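Local structure of MerB2 (Bacillus megaterium, 5C17) at residues R122-T126 against K179-E183; S146-V152 against Q167-S173. The protein is probably an organomercurial lyase, cleaving the carbon-mercury bond of alkylmercury compounds, and holds a mercury(II) ion in this crystal form. Residues are numbered along the deposited sequence.

Contact 1 of 2, residues R122-T126 against K179-E183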
ATOM      1  N   ARG A 122       2.253   8.089  12.288  1.00  8.50           N
ATOM      2  CA  ARG A 122       3.277   8.473  13.263  1.00  8.54           C
ATOM      3  C   ARG A 122       4.554   8.853  12.551  1.00  8.77           C
ATOM      4  O   ARG A 122       4.911   8.243  11.559  1.00  9.70           O
ATOM      5  CB  ARG A 122       3.599   7.310  14.208  1.00  9.44           C
ATOM      6  CG  ARG A 122       2.459   6.893  15.122  1.00  9.54           C
ATOM      7  CD  ARG A 122       2.319   7.829  16.277  1.00 10.22           C
ATOM      8  NE  ARG A 122       1.110   7.568  17.043  1.00 10.52           N
ATOM      9  CZ  ARG A 122       0.755   8.251  18.123  1.00 11.21           C
ATOM     10  NH1 ARG A 122       1.553   9.207  18.594  1.00 11.32           N
ATOM     11  NH2 ARG A 122      -0.380   7.987  18.745  1.00 13.30           N
ATOM     12  N   CYS A 123       5.268   9.837  13.092  1.00  8.58           N
ATOM     13  CA  CYS A 123       6.616  10.127  12.626  1.00  8.81           C
ATOM     14  C   CYS A 123       7.522   8.981  13.042  1.00  7.94           C
ATOM     15  O   CYS A 123       7.583   8.630  14.216  1.00  9.55           O
ATOM     16  CB  CYS A 123       7.146  11.424  13.235  1.00  8.85           C
ATOM     17  SG  CYS A 123       8.854  11.815  12.779  1.00  9.61           S
ATOM     18  N   ALA A 124       8.231   8.401  12.080  1.00  8.59           N
ATOM     19  CA  ALA A 124       9.119   7.279  12.361  1.00 10.48           C
ATOM     20  C   ALA A 124      10.297   7.682  13.239  1.00 11.36           C
ATOM     21  O   ALA A 124      10.961   6.813  13.810  1.00 13.62           O
ATOM     22  CB  ALA A 124       9.614   6.649  11.079  1.00 12.03           C
ATOM     23  N   TYR A 125      10.578   8.972  13.347  1.00 10.42           N
ATOM     24  CA  TYR A 125      11.630   9.431  14.241  1.00 10.11           C
ATOM     25  C   TYR A 125      11.082   9.818  15.611  1.00 10.36           C
ATOM     26  O   TYR A 125      11.441   9.209  16.614  1.00 11.68           O
ATOM     27  CB  TYR A 125      12.444  10.569  13.640  1.00 11.36           C
ATOM     28  CG  TYR A 125      13.691  10.846  14.446  1.00 13.26           C
ATOM     29  CD1 TYR A 125      14.684   9.875  14.581  1.00 14.05           C
ATOM     30  CD2 TYR A 125      13.880  12.056  15.084  1.00 14.01           C
ATOM     31  CE1 TYR A 125      15.816  10.102  15.322  1.00 16.21           C
ATOM     32  CE2 TYR A 125      15.039  12.299  15.837  1.00 15.85           C
ATOM     33  CZ  TYR A 125      16.001  11.323  15.936  1.00 16.11           C
ATOM     34  OH  TYR A 125      17.144  11.540  16.686  1.00 19.62           O
ATOM     35  N   THR A 126      10.206  10.812  15.673  1.00  9.45           N
ATOM     36  CA  THR A 126       9.811  11.354  16.963  1.00  9.69           C
ATOM     37  C   THR A 126       8.687  10.614  17.654  1.00  8.96           C
ATOM     38  O   THR A 126       8.479  10.799  18.843  1.00  9.94           O
ATOM     39  CB  THR A 126       9.340  12.798  16.859  1.00  9.86           C
ATOM     40  OG1 THR A 126       8.065  12.816  16.224  1.00 10.20           O
ATOM     41  CG2 THR A 126      10.345  13.671  16.113  1.00 11.11           C
ATOM     42  N   LYS A 179      17.758  13.522  10.992  1.00 13.55           N
ATOM     43  CA  LYS A 179      18.211  12.965  12.269  1.00 14.00           C
ATOM     44  C   LYS A 179      18.138  11.444  12.232  1.00 13.31           C
ATOM     45  O   LYS A 179      19.063  10.757  12.659  1.00 15.87           O
ATOM     46  CB  LYS A 179      17.390  13.507  13.439  1.00 15.73           C
ATOM     47  CG  LYS A 179      17.624  14.975  13.718  1.00 15.81           C
ATOM     48  CD  LYS A 179      16.864  15.468  14.947  1.00 16.76           C
ATOM     49  CE  LYS A 179      17.459  14.982  16.266  1.00 18.24           C
ATOM     50  NZ  LYS A 179      16.687  15.542  17.417  1.00 19.06           N
ATOM     51  N   TRP A 180      17.045  10.922  11.692  1.00 13.01           N
ATOM     52  CA  TRP A 180      16.876   9.483  11.572  1.00 13.41           C
ATOM     53  C   TRP A 180      17.947   8.906  10.656  1.00 14.61           C
ATOM     54  O   TRP A 180      18.566   7.889  10.973  1.00 16.44           O
ATOM     55  CB  TRP A 180      15.466   9.173  11.062  1.00 12.42           C
ATOM     56  CG  TRP A 180      15.196   7.739  10.752  1.00 13.28           C
ATOM     57  CD1 TRP A 180      14.716   6.787  11.609  1.00 15.63           C
ATOM     58  CD2 TRP A 180      15.370   7.092   9.492  1.00 14.58           C
ATOM     59  NE1 TRP A 180      14.580   5.589  10.955  1.00 15.98           N
ATOM     60  CE2 TRP A 180      14.981   5.747   9.653  1.00 15.86           C
ATOM     61  CE3 TRP A 180      15.810   7.522   8.236  1.00 15.28           C
ATOM     62  CZ2 TRP A 180      15.018   4.828   8.598  1.00 16.66           C
ATOM     63  CZ3 TRP A 180      15.855   6.614   7.201  1.00 17.72           C
ATOM     64  CH2 TRP A 180      15.461   5.281   7.386  1.00 17.75           C
ATOM     65  N   LYS A 181      18.196   9.586   9.542  1.00 15.74           N
ATOM     66  CA  LYS A 181      19.196   9.123   8.593  1.00 17.03           C
ATOM     67  C   LYS A 181      20.582   9.018   9.217  1.00 19.06           C
ATOM     68  O   LYS A 181      21.332   8.099   8.904  1.00 20.94           O
ATOM     69  CB  LYS A 181      19.277  10.059   7.405  1.00 20.00           C
ATOM     70  CG  LYS A 181      18.267   9.801   6.325  1.00 24.64           C
ATOM     71  CD  LYS A 181      18.511  10.727   5.137  1.00 29.64           C
ATOM     72  CE  LYS A 181      19.954  10.634   4.651  1.00 32.83           C
ATOM     73  NZ  LYS A 181      20.115  10.914   3.196  1.00 34.72           N
ATOM     74  N   GLU A 182      20.930   9.979  10.072  1.00 20.95           N
ATOM     75  CA  GLU A 182      22.228   9.982  10.743  1.00 24.58           C
ATOM     76  C   GLU A 182      22.403   8.733  11.589  1.00 25.71           C
ATOM     77  O   GLU A 182      23.515   8.220  11.736  1.00 26.96           O
ATOM     78  CB  GLU A 182      22.372  11.247  11.595  1.00 28.36           C
ATOM     79  CG  GLU A 182      22.970  12.406  10.804  1.00 33.46           C
ATOM     80  CD  GLU A 182      22.773  13.763  11.460  1.00 37.95           C
ATOM     81  OE1 GLU A 182      21.722  14.398  11.230  1.00 40.02           O
ATOM     82  OE2 GLU A 182      23.687  14.203  12.190  1.00 39.60           O
ATOM     83  N   GLU A 183      21.297   8.229  12.123  1.00 26.19           N
ATOM     84  CA  GLU A 183      21.309   7.046  12.975  1.00 27.58           C
ATOM     85  C   GLU A 183      21.187   5.750  12.176  1.00 28.02           C
ATOM     86  O   GLU A 183      21.374   4.665  12.723  1.00 29.27           O
ATOM     87  CB  GLU A 183      20.172   7.136  13.991  1.00 29.18           C
ATOM     88  CG  GLU A 183      20.349   8.260  14.985  1.00 31.63           C
ATOM     89  CD  GLU A 183      19.171   8.398  15.917  1.00 33.94           C
ATOM     90  OE1 GLU A 183      19.006   9.485  16.515  1.00 34.62           O
ATOM     91  OE2 GLU A 183      18.405   7.416  16.050  1.00 35.74           O
TER

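Contact 2 of 2, residues S146-V152 against Q167-S173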
ATOM      1  N   SER A 146       4.924  20.205   7.864  1.00 11.69           N
ATOM      2  CA  SER A 146       6.177  19.814   7.218  1.00 11.31           C
ATOM      3  C   SER A 146       6.319  18.307   6.935  1.00  9.45           C
ATOM      4  O   SER A 146       7.391  17.832   6.539  1.00 10.59           O
ATOM      5  CB  SER A 146       7.343  20.268   8.100  1.00 11.46           C
ATOM      6  OG  SER A 146       7.122  19.887   9.446  1.00 12.58           O
ATOM      7  N   THR A 147       5.235  17.556   7.094  1.00  9.16           N
ATOM      8  CA  THR A 147       5.256  16.111   6.904  1.00 10.09           C
ATOM      9  C   THR A 147       5.724  15.738   5.502  1.00  9.28           C
ATOM     10  O   THR A 147       5.299  16.326   4.505  1.00 10.17           O
ATOM     11  CB  THR A 147       3.863  15.534   7.178  1.00  9.94           C
ATOM     12  OG1 THR A 147       3.543  15.697   8.560  1.00 10.50           O
ATOM     13  CG2 THR A 147       3.789  14.040   6.873  1.00 10.24           C
ATOM     14  N   VAL A 148       6.593  14.738   5.448  1.00  9.46           N
ATOM     15  CA  VAL A 148       7.147  14.214   4.209  1.00  8.87           C
ATOM     16  C   VAL A 148       7.221  12.692   4.311  1.00  8.77           C
ATOM     17  O   VAL A 148       6.973  12.119   5.377  1.00  9.27           O
ATOM     18  CB  VAL A 148       8.544  14.793   3.906  1.00  9.91           C
ATOM     19  CG1 VAL A 148       8.452  16.284   3.552  1.00 10.89           C
ATOM     20  CG2 VAL A 148       9.478  14.552   5.090  1.00 11.06           C
ATOM     21  N   ILE A 149       7.554  12.047   3.200  1.00  8.78           N
ATOM     22  CA  ILE A 149       7.700  10.602   3.144  1.00  9.09           C
ATOM     23  C   ILE A 149       9.124  10.228   2.739  1.00  9.92           C
ATOM     24  O   ILE A 149       9.731  10.897   1.900  1.00 11.52           O
ATOM     25  CB  ILE A 149       6.696  10.015   2.139  1.00  9.62           C
ATOM     26  CG1 ILE A 149       5.290  10.119   2.731  1.00 10.33           C
ATOM     27  CG2 ILE A 149       7.032   8.557   1.772  1.00 11.46           C
ATOM     28  CD1 ILE A 149       4.160   9.779   1.758  1.00 12.06           C
ATOM     29  N   TRP A 150       9.644   9.180   3.370  1.00 10.40           N
ATOM     30  CA  TRP A 150      10.905   8.574   3.000  1.00 10.53           C
ATOM     31  C   TRP A 150      10.598   7.312   2.223  1.00 10.53           C
ATOM     32  O   TRP A 150       9.877   6.443   2.713  1.00 10.56           O
ATOM     33  CB  TRP A 150      11.690   8.237   4.255  1.00 12.13           C
ATOM     34  CG  TRP A 150      12.916   7.426   4.038  1.00 12.90           C
ATOM     35  CD1 TRP A 150      13.041   6.078   4.164  1.00 14.42           C
ATOM     36  CD2 TRP A 150      14.204   7.913   3.676  1.00 13.49           C
ATOM     37  NE1 TRP A 150      14.316   5.689   3.895  1.00 15.13           N
ATOM     38  CE2 TRP A 150      15.061   6.799   3.602  1.00 14.64           C
ATOM     39  CE3 TRP A 150      14.718   9.180   3.408  1.00 15.74           C
ATOM     40  CZ2 TRP A 150      16.407   6.914   3.262  1.00 17.73           C
ATOM     41  CZ3 TRP A 150      16.052   9.293   3.079  1.00 17.79           C
ATOM     42  CH2 TRP A 150      16.883   8.164   3.009  1.00 18.22           C
ATOM     43  N   THR A 151      11.149   7.209   1.021  1.00 12.00           N
ATOM     44  CA  THR A 151      10.935   6.071   0.148  1.00 13.36           C
ATOM     45  C   THR A 151      12.271   5.455  -0.252  1.00 13.43           C
ATOM     46  O   THR A 151      13.328   6.076  -0.108  1.00 14.16           O
ATOM     47  CB  THR A 151      10.121   6.466  -1.094  1.00 15.21           C
ATOM     48  OG1 THR A 151       9.740   5.283  -1.797  1.00 17.42           O
ATOM     49  CG2 THR A 151      10.902   7.372  -2.006  1.00 17.71           C
ATOM     50  N   VAL A 152      12.210   4.216  -0.725  1.00 13.60           N
ATOM     51  CA  VAL A 152      13.387   3.494  -1.175  1.00 14.28           C
ATOM     52  C   VAL A 152      13.167   3.038  -2.605  1.00 13.55           C
ATOM     53  O   VAL A 152      12.035   3.005  -3.085  1.00 13.66           O
ATOM     54  CB  VAL A 152      13.703   2.276  -0.269  1.00 15.44           C
ATOM     55  CG1 VAL A 152      14.023   2.742   1.136  1.00 17.55           C
ATOM     56  CG2 VAL A 152      12.561   1.254  -0.254  1.00 15.66           C
ATOM     57  N   GLN A 167      10.290  -0.339   4.940  1.00 12.36           N
ATOM     58  CA  GLN A 167      11.392   0.604   4.722  1.00 12.50           C
ATOM     59  C   GLN A 167      10.928   2.016   4.355  1.00 12.15           C
ATOM     60  O   GLN A 167      11.749   2.916   4.218  1.00 12.99           O
ATOM     61  CB  GLN A 167      12.304   0.074   3.616  1.00 14.64           C
ATOM     62  CG  GLN A 167      12.954  -1.277   3.915  1.00 18.07           C
ATOM     63  CD  GLN A 167      13.684  -1.823   2.706  1.00 23.62           C
ATOM     64  OE1 GLN A 167      13.314  -2.862   2.163  1.00 27.63           O
ATOM     65  NE2 GLN A 167      14.712  -1.111   2.262  1.00 26.12           N
ATOM     66  N   ILE A 168       9.616   2.195   4.208  1.00 10.96           N
ATOM     67  CA  ILE A 168       9.009   3.456   3.845  1.00 10.29           C
ATOM     68  C   ILE A 168       8.407   4.045   5.123  1.00  9.64           C
ATOM     69  O   ILE A 168       7.843   3.347   5.878  1.00 11.88           O
ATOM     70  CB  ILE A 168       7.930   3.225   2.780  1.00 11.45           C
ATOM     71  CG1 ILE A 168       8.570   2.756   1.462  1.00 12.89           C
ATOM     72  CG2 ILE A 168       7.001   4.434   2.634  1.00 11.63           C
ATOM     73  CD1 ILE A 168       7.602   2.143   0.485  1.00 14.09           C
ATOM     74  N   HIS A 169       8.578   5.347   5.290  1.00  9.42           N
ATOM     75  CA  HIS A 169       8.146   6.029   6.490  1.00  9.57           C
ATOM     76  C   HIS A 169       7.601   7.429   6.245  1.00  8.96           C
ATOM     77  O   HIS A 169       7.893   8.090   5.289  1.00  9.97           O
ATOM     78  CB  HIS A 169       9.366   6.208   7.422  1.00 11.44           C
ATOM     79  CG  HIS A 169      10.134   4.959   7.679  1.00 12.32           C
ATOM     80  ND1 HIS A 169       9.606   3.882   8.347  1.00 14.05           N
ATOM     81  CD2 HIS A 169      11.398   4.634   7.365  1.00 14.33           C
ATOM     82  CE1 HIS A 169      10.518   2.940   8.415  1.00 15.05           C
ATOM     83  NE2 HIS A 169      11.603   3.367   7.815  1.00 15.81           N
ATOM     84  N   TYR A 170       6.765   7.838   7.185  1.00  8.76           N
ATOM     85  CA  TYR A 170       6.357   9.226   7.357  1.00  9.00           C
ATOM     86  C   TYR A 170       7.386   9.832   8.319  1.00  8.51           C
ATOM     87  O   TYR A 170       7.794   9.230   9.258  1.00  8.80           O
ATOM     88  CB  TYR A 170       4.978   9.398   8.010  1.00  9.69           C
ATOM     89  CG  TYR A 170       3.774   9.547   7.068  1.00  8.54           C
ATOM     90  CD1 TYR A 170       3.679  10.569   6.151  1.00  8.94           C
ATOM     91  CD2 TYR A 170       2.713   8.680   7.155  1.00  8.58           C
ATOM     92  CE1 TYR A 170       2.587  10.708   5.361  1.00  9.10           C
ATOM     93  CE2 TYR A 170       1.619   8.807   6.340  1.00  9.66           C
ATOM     94  CZ  TYR A 170       1.562   9.827   5.432  1.00  8.87           C
ATOM     95  OH  TYR A 170       0.507  10.026   4.612  1.00  9.92           O
ATOM     96  N   PHE A 171       7.760  11.063   8.033  1.00  8.52           N
ATOM     97  CA  PHE A 171       8.569  11.887   8.916  1.00  8.87           C
ATOM     98  C   PHE A 171       7.844  13.227   9.129  1.00  8.73           C
ATOM     99  O   PHE A 171       7.275  13.808   8.222  1.00  9.53           O
ATOM    100  CB  PHE A 171      10.022  12.101   8.455  1.00  8.97           C
ATOM    101  CG  PHE A 171      10.867  10.873   8.600  1.00  9.23           C
ATOM    102  CD1 PHE A 171      11.229  10.417   9.848  1.00  9.73           C
ATOM    103  CD2 PHE A 171      11.252  10.125   7.496  1.00 10.53           C
ATOM    104  CE1 PHE A 171      11.950   9.270   9.993  1.00 10.60           C
ATOM    105  CE2 PHE A 171      12.006   8.968   7.640  1.00 10.54           C
ATOM    106  CZ  PHE A 171      12.350   8.553   8.900  1.00 10.23           C
ATOM    107  N   SER A 172       7.924  13.736  10.346  1.00  9.07           N
ATOM    108  CA  SER A 172       7.289  14.998  10.693  1.00 10.41           C
ATOM    109  C   SER A 172       7.901  16.202   9.985  1.00 10.18           C
ATOM    110  O   SER A 172       7.262  17.233   9.891  1.00 11.30           O
ATOM    111  CB  SER A 172       7.393  15.199  12.203  1.00 11.57           C
ATOM    112  OG  SER A 172       8.708  14.962  12.668  1.00 12.69           O
ATOM    113  N   SER A 173       9.142  16.062   9.522  1.00  9.80           N
ATOM    114  CA  SER A 173       9.851  17.104   8.790  1.00  9.25           C
ATOM    115  C   SER A 173      11.058  16.490   8.117  1.00  9.79           C
ATOM    116  O   SER A 173      11.505  15.406   8.496  1.00 10.64           O
ATOM    117  CB  SER A 173      10.334  18.219   9.722  1.00 10.01           C
ATOM    118  OG  SER A 173      11.355  17.729  10.576  1.00 12.10           O
TER
HETATM  119  O   HOH W   1      14.399   2.810   4.738  1.00 15.53           O

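Contact 1 of 2, residues R122-T126 against K179-E183
Residues 122-126 run out of strand 117-122 into the loop that leads to strand 129-135. Ala124 to Thr126 have helical backbone angles but lack the regular helical bonds. Residues 179-183 belong to helix 174-183. The two backbones come nearest at Tyr125 and Trp180, whose CA atoms are 5.9 Å apart. The turn is held by the sulfur of Cys123. It accepts a hydrogen bond from Thr126 N, with N to SG at 3.3 Å, and a weak one from Tyr125 N, with N to SG at 3.4 Å.

Tyr125 provides most of the loop's share of the contact. Its ring lies against the helix, and CB of Lys179 sits over one face, 3.9 Å from the ring centroid, in a CH-pi contact. The Lys179 chain continues past the phenol, with its CE 3.5 Å from Tyr125 OH. Tyr125 CD1 also packs on Trp180 CB at 3.7 Å. The Trp180 indole itself turns to the three-stranded sheet, where it meets Trp150 edge-to-face. At the ring edge, Tyr125 OH donates a hydrogen bond to Glu183 OE1 at 2.8 Å. Ala124 adds a small contact, with its O 4.4 Å from Trp180 CD1.

The loop is thus docked on the helix at the protein surface mainly through Tyr125, whose ring face takes the aliphatic part of Lys179 while its hydroxyl is hydrogen-bonded to the carboxylate of Glu183.

Contact 2 of 2, residues S146-V152 against Q167-S173
Ser146 lies ahead of the strand, and its OG donates a hydrogen bond to Ser172 O at 2.7 Å. Thr147 follows, with CG2 3.5 Å from Tyr170 CD1. At Val148 the antiparallel pairing begins: the hydrogen bonds Val148 N to Phe171 O and Phe171 N to Val148 O are both 3.0 Å. Ile149 faces Tyr170 in a non-hydrogen-bonded pair, with Ile149 CG1 3.8 Å from Tyr170 CD1. Both side chains lie on the sheet face covered by helix 103-113, where Tyr170 OH is hydrogen-bonded to Thr106 OG1. Strands 148-151 and 169-171 form part of a small three-stranded antiparallel sheet, with 148-151 in the middle and 190-192 beyond it. Trp150 and His169 form a hydrogen-bonded pair, Trp150 N to His169 O at 2.8 Å and His169 N to Trp150 O at 3.1 Å. On the other face Trp150 CB touches Phe171 CE2 at 3.5 Å. A water accepts from Trp150 NE1 at 3.0 Å and donates to Gln167 O at 2.7 Å. Val152 CG1 ends 4.0 Å from Gln167 CB.

How the contacts relate
The centres of contacts 1 and 2 are 9 Å apart, and the two touch directly. Strand 169-171 of contact 2 leads into helix 174-183 of contact 1. The loop of contact 1 lies along the strand side away from 148-151, with Ala124 N 3.0 Å from Tyr170 O, probably a hydrogen bond. Trp180 CD2 packs on Phe171 CZ at 3.4 Å, and Lys181 CD on Trp150 CZ3 at 3.5 Å. Contact 2 lies nearer the bound ligand: the Ile168 side chain is about 4 Å from the bound (2S,3S)-1,4-dimercaptobutane-2,3-diol and touches Cys102, which binds mercury together with Cys165. The Ala124 side chain of contact 1 is about 13 Å from the mercury ion.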